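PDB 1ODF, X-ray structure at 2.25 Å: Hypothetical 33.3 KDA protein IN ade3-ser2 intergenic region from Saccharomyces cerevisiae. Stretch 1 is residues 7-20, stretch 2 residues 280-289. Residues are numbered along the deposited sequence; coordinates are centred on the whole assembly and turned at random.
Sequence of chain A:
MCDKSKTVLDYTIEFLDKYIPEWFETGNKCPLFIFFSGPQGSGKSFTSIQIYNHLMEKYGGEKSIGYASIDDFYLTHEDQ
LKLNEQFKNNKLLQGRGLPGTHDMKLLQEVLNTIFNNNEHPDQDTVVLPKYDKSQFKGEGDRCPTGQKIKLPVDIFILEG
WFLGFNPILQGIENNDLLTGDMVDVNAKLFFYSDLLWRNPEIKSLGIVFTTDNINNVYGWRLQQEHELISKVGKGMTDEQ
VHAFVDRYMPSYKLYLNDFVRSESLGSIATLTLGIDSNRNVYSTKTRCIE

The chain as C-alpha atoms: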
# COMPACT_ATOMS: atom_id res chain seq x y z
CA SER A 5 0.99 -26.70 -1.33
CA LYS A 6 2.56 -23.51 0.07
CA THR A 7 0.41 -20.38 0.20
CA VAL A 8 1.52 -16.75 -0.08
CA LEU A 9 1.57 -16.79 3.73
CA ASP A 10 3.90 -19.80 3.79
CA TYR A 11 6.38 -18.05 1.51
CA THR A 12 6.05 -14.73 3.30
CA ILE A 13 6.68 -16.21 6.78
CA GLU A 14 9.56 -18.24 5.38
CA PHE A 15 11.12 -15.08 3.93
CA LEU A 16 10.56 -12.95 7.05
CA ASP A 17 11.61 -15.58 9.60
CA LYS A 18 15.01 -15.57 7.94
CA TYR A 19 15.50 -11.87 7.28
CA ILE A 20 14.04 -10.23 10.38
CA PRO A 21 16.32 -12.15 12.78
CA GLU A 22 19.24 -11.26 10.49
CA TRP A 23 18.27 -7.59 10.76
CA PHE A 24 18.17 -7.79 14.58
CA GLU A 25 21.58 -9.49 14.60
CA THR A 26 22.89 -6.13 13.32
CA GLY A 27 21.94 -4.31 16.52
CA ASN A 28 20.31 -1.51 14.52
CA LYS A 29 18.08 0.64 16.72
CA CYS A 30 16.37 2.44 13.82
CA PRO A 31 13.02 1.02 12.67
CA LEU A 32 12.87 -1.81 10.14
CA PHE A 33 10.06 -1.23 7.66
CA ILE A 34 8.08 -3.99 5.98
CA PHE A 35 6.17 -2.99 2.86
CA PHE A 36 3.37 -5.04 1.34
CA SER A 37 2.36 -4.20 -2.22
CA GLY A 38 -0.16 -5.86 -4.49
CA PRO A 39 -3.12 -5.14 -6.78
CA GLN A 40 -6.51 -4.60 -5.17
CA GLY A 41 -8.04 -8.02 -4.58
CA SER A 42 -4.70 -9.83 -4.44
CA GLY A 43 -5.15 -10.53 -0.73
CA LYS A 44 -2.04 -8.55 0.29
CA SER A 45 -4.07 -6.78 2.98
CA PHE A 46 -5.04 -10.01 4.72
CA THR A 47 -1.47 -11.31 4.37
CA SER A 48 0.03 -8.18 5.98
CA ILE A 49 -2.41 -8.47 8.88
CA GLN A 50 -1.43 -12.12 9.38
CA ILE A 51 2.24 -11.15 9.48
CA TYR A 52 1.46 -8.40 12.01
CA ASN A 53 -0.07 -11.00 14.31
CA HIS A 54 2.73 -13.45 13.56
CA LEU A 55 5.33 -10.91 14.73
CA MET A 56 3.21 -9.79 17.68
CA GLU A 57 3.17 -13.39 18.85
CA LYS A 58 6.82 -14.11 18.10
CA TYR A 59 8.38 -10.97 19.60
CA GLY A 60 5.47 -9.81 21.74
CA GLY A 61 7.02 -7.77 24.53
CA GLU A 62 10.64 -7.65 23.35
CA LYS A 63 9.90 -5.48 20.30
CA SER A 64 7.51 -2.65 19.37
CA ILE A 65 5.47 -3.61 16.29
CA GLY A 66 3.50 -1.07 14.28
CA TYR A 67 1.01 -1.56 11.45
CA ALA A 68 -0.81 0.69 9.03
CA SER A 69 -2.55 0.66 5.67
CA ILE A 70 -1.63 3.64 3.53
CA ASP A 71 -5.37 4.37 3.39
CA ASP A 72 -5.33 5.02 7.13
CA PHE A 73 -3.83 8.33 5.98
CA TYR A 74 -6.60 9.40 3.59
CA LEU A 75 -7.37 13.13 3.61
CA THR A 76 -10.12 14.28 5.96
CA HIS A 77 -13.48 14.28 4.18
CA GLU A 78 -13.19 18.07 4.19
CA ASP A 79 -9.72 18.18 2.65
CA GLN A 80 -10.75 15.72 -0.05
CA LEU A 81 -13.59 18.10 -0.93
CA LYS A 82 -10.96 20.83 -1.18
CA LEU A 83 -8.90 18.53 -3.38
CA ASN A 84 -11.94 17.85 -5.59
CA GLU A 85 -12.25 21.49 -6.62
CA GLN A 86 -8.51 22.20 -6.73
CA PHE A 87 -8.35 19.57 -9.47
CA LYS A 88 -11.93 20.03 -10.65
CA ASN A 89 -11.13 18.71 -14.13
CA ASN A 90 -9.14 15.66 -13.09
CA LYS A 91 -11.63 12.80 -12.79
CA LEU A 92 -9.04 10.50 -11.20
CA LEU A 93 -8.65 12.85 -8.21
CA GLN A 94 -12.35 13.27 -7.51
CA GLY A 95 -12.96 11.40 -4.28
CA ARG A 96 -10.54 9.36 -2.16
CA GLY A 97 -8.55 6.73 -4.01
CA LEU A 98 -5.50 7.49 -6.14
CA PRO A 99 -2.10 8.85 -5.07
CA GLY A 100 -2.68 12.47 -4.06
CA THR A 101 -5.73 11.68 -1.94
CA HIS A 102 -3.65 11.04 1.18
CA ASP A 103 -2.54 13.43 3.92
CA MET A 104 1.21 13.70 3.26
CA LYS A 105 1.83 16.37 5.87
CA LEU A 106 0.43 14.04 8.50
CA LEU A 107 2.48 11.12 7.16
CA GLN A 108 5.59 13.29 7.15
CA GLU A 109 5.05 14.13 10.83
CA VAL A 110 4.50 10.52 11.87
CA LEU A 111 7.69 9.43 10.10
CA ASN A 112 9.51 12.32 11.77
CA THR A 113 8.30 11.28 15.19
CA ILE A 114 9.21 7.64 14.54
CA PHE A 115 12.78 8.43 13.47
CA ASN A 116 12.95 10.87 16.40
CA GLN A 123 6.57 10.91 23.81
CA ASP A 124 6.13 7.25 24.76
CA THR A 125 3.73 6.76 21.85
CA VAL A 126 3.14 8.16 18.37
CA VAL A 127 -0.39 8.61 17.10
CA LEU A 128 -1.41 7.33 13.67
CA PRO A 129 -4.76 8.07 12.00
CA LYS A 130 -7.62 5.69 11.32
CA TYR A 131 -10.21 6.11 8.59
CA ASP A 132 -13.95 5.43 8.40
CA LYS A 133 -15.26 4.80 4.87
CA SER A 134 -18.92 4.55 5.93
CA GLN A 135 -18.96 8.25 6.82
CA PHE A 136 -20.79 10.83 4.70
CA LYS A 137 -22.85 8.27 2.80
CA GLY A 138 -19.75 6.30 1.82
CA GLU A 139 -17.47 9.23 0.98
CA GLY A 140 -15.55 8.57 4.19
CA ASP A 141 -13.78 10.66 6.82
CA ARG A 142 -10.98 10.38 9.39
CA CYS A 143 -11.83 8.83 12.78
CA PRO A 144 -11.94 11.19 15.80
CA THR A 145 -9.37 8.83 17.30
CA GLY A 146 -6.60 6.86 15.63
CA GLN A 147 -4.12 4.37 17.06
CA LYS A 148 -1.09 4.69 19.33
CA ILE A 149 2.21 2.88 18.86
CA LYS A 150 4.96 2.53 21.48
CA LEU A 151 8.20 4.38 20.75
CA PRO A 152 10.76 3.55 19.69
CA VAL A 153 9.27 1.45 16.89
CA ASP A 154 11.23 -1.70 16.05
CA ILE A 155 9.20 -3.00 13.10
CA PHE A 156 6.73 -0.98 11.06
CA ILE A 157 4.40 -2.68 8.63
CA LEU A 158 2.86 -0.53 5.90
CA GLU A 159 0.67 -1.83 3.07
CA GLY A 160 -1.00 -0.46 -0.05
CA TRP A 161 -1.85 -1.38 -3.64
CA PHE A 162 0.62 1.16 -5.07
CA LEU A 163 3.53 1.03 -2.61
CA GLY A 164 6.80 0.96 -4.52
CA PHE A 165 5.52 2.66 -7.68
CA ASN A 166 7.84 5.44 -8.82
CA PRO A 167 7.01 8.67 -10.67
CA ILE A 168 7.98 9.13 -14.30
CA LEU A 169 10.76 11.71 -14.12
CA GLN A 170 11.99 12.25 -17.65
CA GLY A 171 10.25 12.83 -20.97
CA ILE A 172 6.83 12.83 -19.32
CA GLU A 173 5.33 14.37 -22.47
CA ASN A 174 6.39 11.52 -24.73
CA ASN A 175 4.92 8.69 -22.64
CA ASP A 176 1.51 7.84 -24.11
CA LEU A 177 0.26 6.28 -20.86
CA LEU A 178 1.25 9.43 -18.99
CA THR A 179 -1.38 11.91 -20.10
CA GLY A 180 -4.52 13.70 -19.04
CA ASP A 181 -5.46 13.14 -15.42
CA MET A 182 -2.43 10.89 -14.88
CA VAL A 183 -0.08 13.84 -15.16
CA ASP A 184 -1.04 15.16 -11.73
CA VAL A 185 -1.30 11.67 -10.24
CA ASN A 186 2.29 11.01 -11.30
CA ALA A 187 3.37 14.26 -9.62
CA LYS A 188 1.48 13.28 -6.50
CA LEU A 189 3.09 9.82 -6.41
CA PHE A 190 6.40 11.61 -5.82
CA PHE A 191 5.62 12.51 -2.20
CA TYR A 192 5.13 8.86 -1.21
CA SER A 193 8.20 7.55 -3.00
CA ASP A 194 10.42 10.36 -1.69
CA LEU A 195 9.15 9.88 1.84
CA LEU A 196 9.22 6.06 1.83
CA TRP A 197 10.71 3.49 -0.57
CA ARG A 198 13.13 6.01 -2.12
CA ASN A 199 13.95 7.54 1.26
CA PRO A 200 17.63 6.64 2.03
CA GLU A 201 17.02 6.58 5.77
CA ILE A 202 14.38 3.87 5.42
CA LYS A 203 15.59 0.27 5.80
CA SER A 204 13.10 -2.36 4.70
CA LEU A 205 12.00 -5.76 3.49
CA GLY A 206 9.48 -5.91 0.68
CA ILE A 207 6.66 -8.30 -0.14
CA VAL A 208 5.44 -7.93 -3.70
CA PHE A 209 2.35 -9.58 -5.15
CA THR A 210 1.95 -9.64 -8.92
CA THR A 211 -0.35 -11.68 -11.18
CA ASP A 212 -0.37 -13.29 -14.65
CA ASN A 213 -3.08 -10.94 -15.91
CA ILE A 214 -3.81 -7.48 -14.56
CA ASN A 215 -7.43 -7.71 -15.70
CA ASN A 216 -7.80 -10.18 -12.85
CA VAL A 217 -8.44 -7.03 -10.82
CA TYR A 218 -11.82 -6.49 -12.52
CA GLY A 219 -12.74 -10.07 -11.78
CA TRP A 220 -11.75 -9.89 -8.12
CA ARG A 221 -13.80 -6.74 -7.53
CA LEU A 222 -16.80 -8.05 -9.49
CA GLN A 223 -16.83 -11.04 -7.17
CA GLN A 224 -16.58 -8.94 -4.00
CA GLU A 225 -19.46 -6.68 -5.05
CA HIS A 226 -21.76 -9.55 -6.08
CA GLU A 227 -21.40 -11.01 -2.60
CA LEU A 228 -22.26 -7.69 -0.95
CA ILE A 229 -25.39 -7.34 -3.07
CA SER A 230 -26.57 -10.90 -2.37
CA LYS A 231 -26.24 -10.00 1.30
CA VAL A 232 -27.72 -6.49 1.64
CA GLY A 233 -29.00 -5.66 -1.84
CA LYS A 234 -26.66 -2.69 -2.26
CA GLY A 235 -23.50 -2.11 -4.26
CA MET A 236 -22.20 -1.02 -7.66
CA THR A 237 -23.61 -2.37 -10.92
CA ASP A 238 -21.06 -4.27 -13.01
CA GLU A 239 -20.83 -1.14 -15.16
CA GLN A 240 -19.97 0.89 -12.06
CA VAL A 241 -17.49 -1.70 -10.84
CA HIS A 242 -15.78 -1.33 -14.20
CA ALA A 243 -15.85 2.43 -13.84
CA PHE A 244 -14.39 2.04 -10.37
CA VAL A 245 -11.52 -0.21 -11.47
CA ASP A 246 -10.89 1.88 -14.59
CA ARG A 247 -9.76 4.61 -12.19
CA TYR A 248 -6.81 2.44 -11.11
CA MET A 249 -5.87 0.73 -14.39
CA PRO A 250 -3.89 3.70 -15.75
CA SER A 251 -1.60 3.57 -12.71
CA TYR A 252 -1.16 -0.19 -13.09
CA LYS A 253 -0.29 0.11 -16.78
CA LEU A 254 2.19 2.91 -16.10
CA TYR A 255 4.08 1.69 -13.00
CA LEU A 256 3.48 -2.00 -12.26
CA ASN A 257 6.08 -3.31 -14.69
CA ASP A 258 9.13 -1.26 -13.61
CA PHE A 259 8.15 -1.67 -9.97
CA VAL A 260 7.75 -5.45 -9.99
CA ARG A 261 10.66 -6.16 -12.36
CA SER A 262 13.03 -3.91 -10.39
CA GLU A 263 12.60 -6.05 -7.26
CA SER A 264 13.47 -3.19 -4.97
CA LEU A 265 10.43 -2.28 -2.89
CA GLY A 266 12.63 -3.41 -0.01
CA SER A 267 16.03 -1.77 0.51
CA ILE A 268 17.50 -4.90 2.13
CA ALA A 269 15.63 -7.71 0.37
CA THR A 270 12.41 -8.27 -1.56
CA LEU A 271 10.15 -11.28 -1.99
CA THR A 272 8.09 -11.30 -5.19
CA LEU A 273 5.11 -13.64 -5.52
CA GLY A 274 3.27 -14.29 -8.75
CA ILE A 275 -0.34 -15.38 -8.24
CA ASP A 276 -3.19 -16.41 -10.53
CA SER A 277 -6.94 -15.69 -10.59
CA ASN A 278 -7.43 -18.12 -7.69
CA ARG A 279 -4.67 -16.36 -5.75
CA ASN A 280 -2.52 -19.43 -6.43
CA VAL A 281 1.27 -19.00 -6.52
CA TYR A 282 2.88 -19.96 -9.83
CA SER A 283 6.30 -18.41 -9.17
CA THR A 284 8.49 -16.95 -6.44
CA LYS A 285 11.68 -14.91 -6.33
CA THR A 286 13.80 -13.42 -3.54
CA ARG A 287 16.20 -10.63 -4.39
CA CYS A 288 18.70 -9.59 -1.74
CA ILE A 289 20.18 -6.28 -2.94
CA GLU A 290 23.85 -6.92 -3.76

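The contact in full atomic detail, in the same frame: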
# COMPACT_ATOMS: atom_id res chain seq x y z
N THR A 7 1.19 -21.58 0.50
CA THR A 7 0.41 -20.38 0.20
C THR A 7 1.31 -19.14 0.25
O THR A 7 2.48 -19.23 0.62
CB THR A 7 -0.70 -20.17 1.24
OG1 THR A 7 -0.10 -20.03 2.53
CG2 THR A 7 -1.65 -21.36 1.25
N VAL A 8 0.76 -17.99 -0.11
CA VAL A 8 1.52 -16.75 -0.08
C VAL A 8 2.04 -16.55 1.34
O VAL A 8 3.16 -16.09 1.54
CB VAL A 8 0.65 -15.55 -0.48
CG1 VAL A 8 0.15 -15.70 -1.90
CG2 VAL A 8 -0.53 -15.43 0.46
N LEU A 9 1.22 -16.92 2.32
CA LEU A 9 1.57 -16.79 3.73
C LEU A 9 2.81 -17.64 4.05
O LEU A 9 3.73 -17.18 4.73
CB LEU A 9 0.41 -17.28 4.59
CG LEU A 9 0.04 -16.52 5.87
CD1 LEU A 9 -0.63 -17.51 6.82
CD2 LEU A 9 1.25 -15.90 6.55
N ASP A 10 2.80 -18.88 3.57
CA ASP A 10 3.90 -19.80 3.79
C ASP A 10 5.21 -19.19 3.30
O ASP A 10 6.22 -19.20 4.00
CB ASP A 10 3.63 -21.11 3.04
CG ASP A 10 2.50 -21.91 3.66
OD1 ASP A 10 2.00 -22.83 2.98
OD2 ASP A 10 2.10 -21.63 4.81
N TYR A 11 5.19 -18.66 2.08
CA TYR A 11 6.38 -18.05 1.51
C TYR A 11 6.78 -16.79 2.26
O TYR A 11 7.96 -16.56 2.53
CB TYR A 11 6.16 -17.72 0.04
CG TYR A 11 6.17 -18.94 -0.85
CD1 TYR A 11 5.00 -19.40 -1.45
CD2 TYR A 11 7.36 -19.63 -1.10
CE1 TYR A 11 5.01 -20.52 -2.27
CE2 TYR A 11 7.38 -20.75 -1.92
CZ TYR A 11 6.20 -21.19 -2.50
OH TYR A 11 6.22 -22.30 -3.32
N THR A 12 5.79 -15.98 2.60
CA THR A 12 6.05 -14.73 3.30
C THR A 12 6.70 -14.95 4.68
O THR A 12 7.67 -14.28 5.02
CB THR A 12 4.77 -13.91 3.44
OG1 THR A 12 4.23 -13.63 2.14
CG2 THR A 12 5.05 -12.60 4.15
N ILE A 13 6.16 -15.89 5.45
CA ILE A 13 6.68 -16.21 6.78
C ILE A 13 8.09 -16.77 6.66
O ILE A 13 8.98 -16.46 7.45
CB ILE A 13 5.79 -17.25 7.51
CG1 ILE A 13 4.44 -16.61 7.88
CG2 ILE A 13 6.50 -17.79 8.75
CD1 ILE A 13 3.50 -17.55 8.61
N GLU A 14 8.27 -17.62 5.66
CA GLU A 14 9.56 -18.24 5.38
C GLU A 14 10.59 -17.13 5.17
O GLU A 14 11.64 -17.09 5.81
CB GLU A 14 9.41 -19.11 4.13
CG GLU A 14 10.69 -19.64 3.52
CD GLU A 14 10.40 -20.49 2.29
OE1 GLU A 14 9.72 -21.54 2.44
OE2 GLU A 14 10.84 -20.12 1.18
N PHE A 15 10.26 -16.21 4.26
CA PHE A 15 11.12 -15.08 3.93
C PHE A 15 11.41 -14.19 5.15
O PHE A 15 12.56 -13.85 5.41
CB PHE A 15 10.45 -14.28 2.81
CG PHE A 15 11.03 -12.90 2.59
CD1 PHE A 15 10.33 -11.76 3.02
CD2 PHE A 15 12.24 -12.73 1.93
CE1 PHE A 15 10.84 -10.48 2.77
CE2 PHE A 15 12.76 -11.44 1.68
CZ PHE A 15 12.06 -10.32 2.10
N LEU A 16 10.37 -13.82 5.89
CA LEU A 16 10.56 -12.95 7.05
C LEU A 16 11.24 -13.58 8.25
O LEU A 16 11.99 -12.91 8.96
CB LEU A 16 9.22 -12.33 7.47
CG LEU A 16 8.64 -11.31 6.48
CD1 LEU A 16 7.32 -10.75 7.01
CD2 LEU A 16 9.65 -10.18 6.25
N ASP A 17 11.00 -14.88 8.47
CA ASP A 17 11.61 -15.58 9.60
C ASP A 17 13.11 -15.73 9.43
O ASP A 17 13.83 -16.07 10.37
CB ASP A 17 10.96 -16.95 9.80
CG ASP A 17 9.65 -16.88 10.57
OD1 ASP A 17 9.24 -15.77 10.98
OD2 ASP A 17 9.03 -17.95 10.78
N LYS A 18 13.59 -15.49 8.21
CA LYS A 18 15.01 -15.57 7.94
C LYS A 18 15.61 -14.16 8.03
O LYS A 18 16.59 -13.93 8.74
CB LYS A 18 15.29 -16.13 6.54
CG LYS A 18 16.71 -15.82 6.05
CD LYS A 18 17.01 -16.40 4.67
CE LYS A 18 18.35 -15.89 4.12
NZ LYS A 18 19.52 -16.23 4.98
N TYR A 19 14.99 -13.23 7.32
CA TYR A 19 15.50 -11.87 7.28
C TYR A 19 15.34 -10.97 8.50
O TYR A 19 16.24 -10.17 8.78
CB TYR A 19 14.99 -11.16 6.03
CG TYR A 19 15.67 -11.66 4.77
CD1 TYR A 19 15.15 -12.74 4.05
CD2 TYR A 19 16.86 -11.08 4.32
CE1 TYR A 19 15.82 -13.24 2.92
CE2 TYR A 19 17.52 -11.56 3.20
CZ TYR A 19 17.00 -12.65 2.50
OH TYR A 19 17.66 -13.11 1.40
N ILE A 20 14.23 -11.08 9.21
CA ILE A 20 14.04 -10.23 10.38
C ILE A 20 15.09 -10.53 11.45
O ILE A 20 15.73 -9.61 11.97
CB ILE A 20 12.60 -10.36 10.94
CG1 ILE A 20 11.64 -9.61 10.00
CG2 ILE A 20 12.53 -9.79 12.36
CD1 ILE A 20 10.16 -9.72 10.36
N ASN A 280 -3.48 -18.33 -6.52
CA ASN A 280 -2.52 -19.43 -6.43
C ASN A 280 -1.15 -18.98 -6.92
O ASN A 280 -1.03 -18.33 -7.96
CB ASN A 280 -2.98 -20.63 -7.26
CG ASN A 280 -4.12 -21.40 -6.62
OD1 ASN A 280 -4.01 -21.88 -5.48
ND2 ASN A 280 -5.23 -21.54 -7.35
N VAL A 281 -0.11 -19.35 -6.18
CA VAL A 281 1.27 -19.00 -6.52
C VAL A 281 1.85 -19.86 -7.64
O VAL A 281 1.91 -21.09 -7.52
CB VAL A 281 2.19 -19.14 -5.30
CG1 VAL A 281 3.62 -18.78 -5.68
CG2 VAL A 281 1.70 -18.25 -4.17
N TYR A 282 2.28 -19.23 -8.72
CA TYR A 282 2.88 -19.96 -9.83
C TYR A 282 4.39 -19.75 -9.87
O TYR A 282 5.12 -20.53 -10.49
CB TYR A 282 2.23 -19.55 -11.16
CG TYR A 282 2.25 -18.07 -11.46
CD1 TYR A 282 3.40 -17.45 -11.96
CD2 TYR A 282 1.12 -17.28 -11.25
CE1 TYR A 282 3.42 -16.08 -12.24
CE2 TYR A 282 1.12 -15.92 -11.53
CZ TYR A 282 2.27 -15.32 -12.02
OH TYR A 282 2.27 -13.97 -12.30
N SER A 283 4.87 -18.69 -9.22
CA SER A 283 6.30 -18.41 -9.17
C SER A 283 6.70 -17.52 -8.00
O SER A 283 5.92 -16.69 -7.52
CB SER A 283 6.79 -17.76 -10.48
OG SER A 283 6.76 -16.34 -10.41
N THR A 284 7.94 -17.70 -7.56
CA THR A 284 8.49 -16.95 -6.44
C THR A 284 9.92 -16.54 -6.72
O THR A 284 10.64 -17.22 -7.45
CB THR A 284 8.44 -17.80 -5.16
OG1 THR A 284 7.10 -17.81 -4.65
CG2 THR A 284 9.36 -17.25 -4.11
N LYS A 285 10.32 -15.40 -6.16
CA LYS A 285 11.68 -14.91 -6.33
C LYS A 285 12.08 -13.98 -5.17
O LYS A 285 11.33 -13.09 -4.76
CB LYS A 285 11.81 -14.17 -7.66
CG LYS A 285 13.25 -13.93 -8.10
CD LYS A 285 13.30 -13.38 -9.53
CE LYS A 285 14.74 -13.25 -10.04
NZ LYS A 285 15.56 -12.28 -9.26
N THR A 286 13.27 -14.22 -4.64
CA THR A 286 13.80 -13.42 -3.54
C THR A 286 15.07 -12.73 -3.98
O THR A 286 16.07 -13.38 -4.29
CB THR A 286 14.11 -14.28 -2.32
OG1 THR A 286 12.88 -14.76 -1.76
CG2 THR A 286 14.85 -13.47 -1.26
N ARG A 287 15.03 -11.40 -4.01
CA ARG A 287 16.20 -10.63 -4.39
C ARG A 287 16.77 -9.95 -3.16
O ARG A 287 16.08 -9.22 -2.46
CB ARG A 287 15.83 -9.56 -5.42
CG ARG A 287 17.05 -8.83 -5.98
CD ARG A 287 16.74 -7.39 -6.33
NE ARG A 287 17.94 -6.66 -6.73
CZ ARG A 287 18.05 -5.34 -6.78
NH1 ARG A 287 19.19 -4.77 -7.15
NH2 ARG A 287 17.02 -4.57 -6.45
N CYS A 288 18.04 -10.22 -2.88
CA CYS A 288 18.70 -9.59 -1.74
C CYS A 288 19.74 -8.61 -2.27
O CYS A 288 20.88 -9.00 -2.55
CB CYS A 288 19.37 -10.63 -0.85
SG CYS A 288 20.12 -9.89 0.59
N ILE A 289 19.34 -7.35 -2.40
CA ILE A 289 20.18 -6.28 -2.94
C ILE A 289 21.69 -6.38 -2.70
O ILE A 289 22.20 -6.10 -1.60
CB ILE A 289 19.66 -4.90 -2.48
CG1 ILE A 289 18.24 -4.70 -3.02
CG2 ILE A 289 20.59 -3.80 -2.98
CD1 ILE A 289 17.66 -3.33 -2.75

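How do the helix and the strand face each other? Helix 8-20 runs nearly parallel to strand 281-287, at 21°, with the axes 10.8 Å apart at their closest. That gap is filled by side chains alone: no hydrogen bond crosses it. V8, Y11, F15 and Y19, spaced three or four residues apart, meet V281 and then the alternate residues T284, T286 and C288.

Which rotamers carry the aromatic rings to the strand? Y11 and Y19 are both m at chi1, whereas F15 between them is t. All three CA-to-CB bonds point toward the strand, and each ring reaches it: F15 CE2 lies 4.1 Å from T286 CG2, and Y19 OH lies 3.9 Å from the same T286 CG2.

What holds the V281 end? V281, t at chi1, places CG2 3.7 Å from V8 CG1 and CG1 4.1 Å from Y11 CE1, so V281 packs against both V8 and Y11. T284, in the m rotamer, sets OG1 over one face of the Y11 ring, 4.0 Å from Y11 CD2; this buried hydroxyl has no hydrogen-bonding partner in the model.

How does the contact finish at C288? With chi1 t, C288 brings SG to the edge of the Y19 ring, 4.0 Å from Y19 CE2, while its CB lies 3.8 Å from Y19 OH.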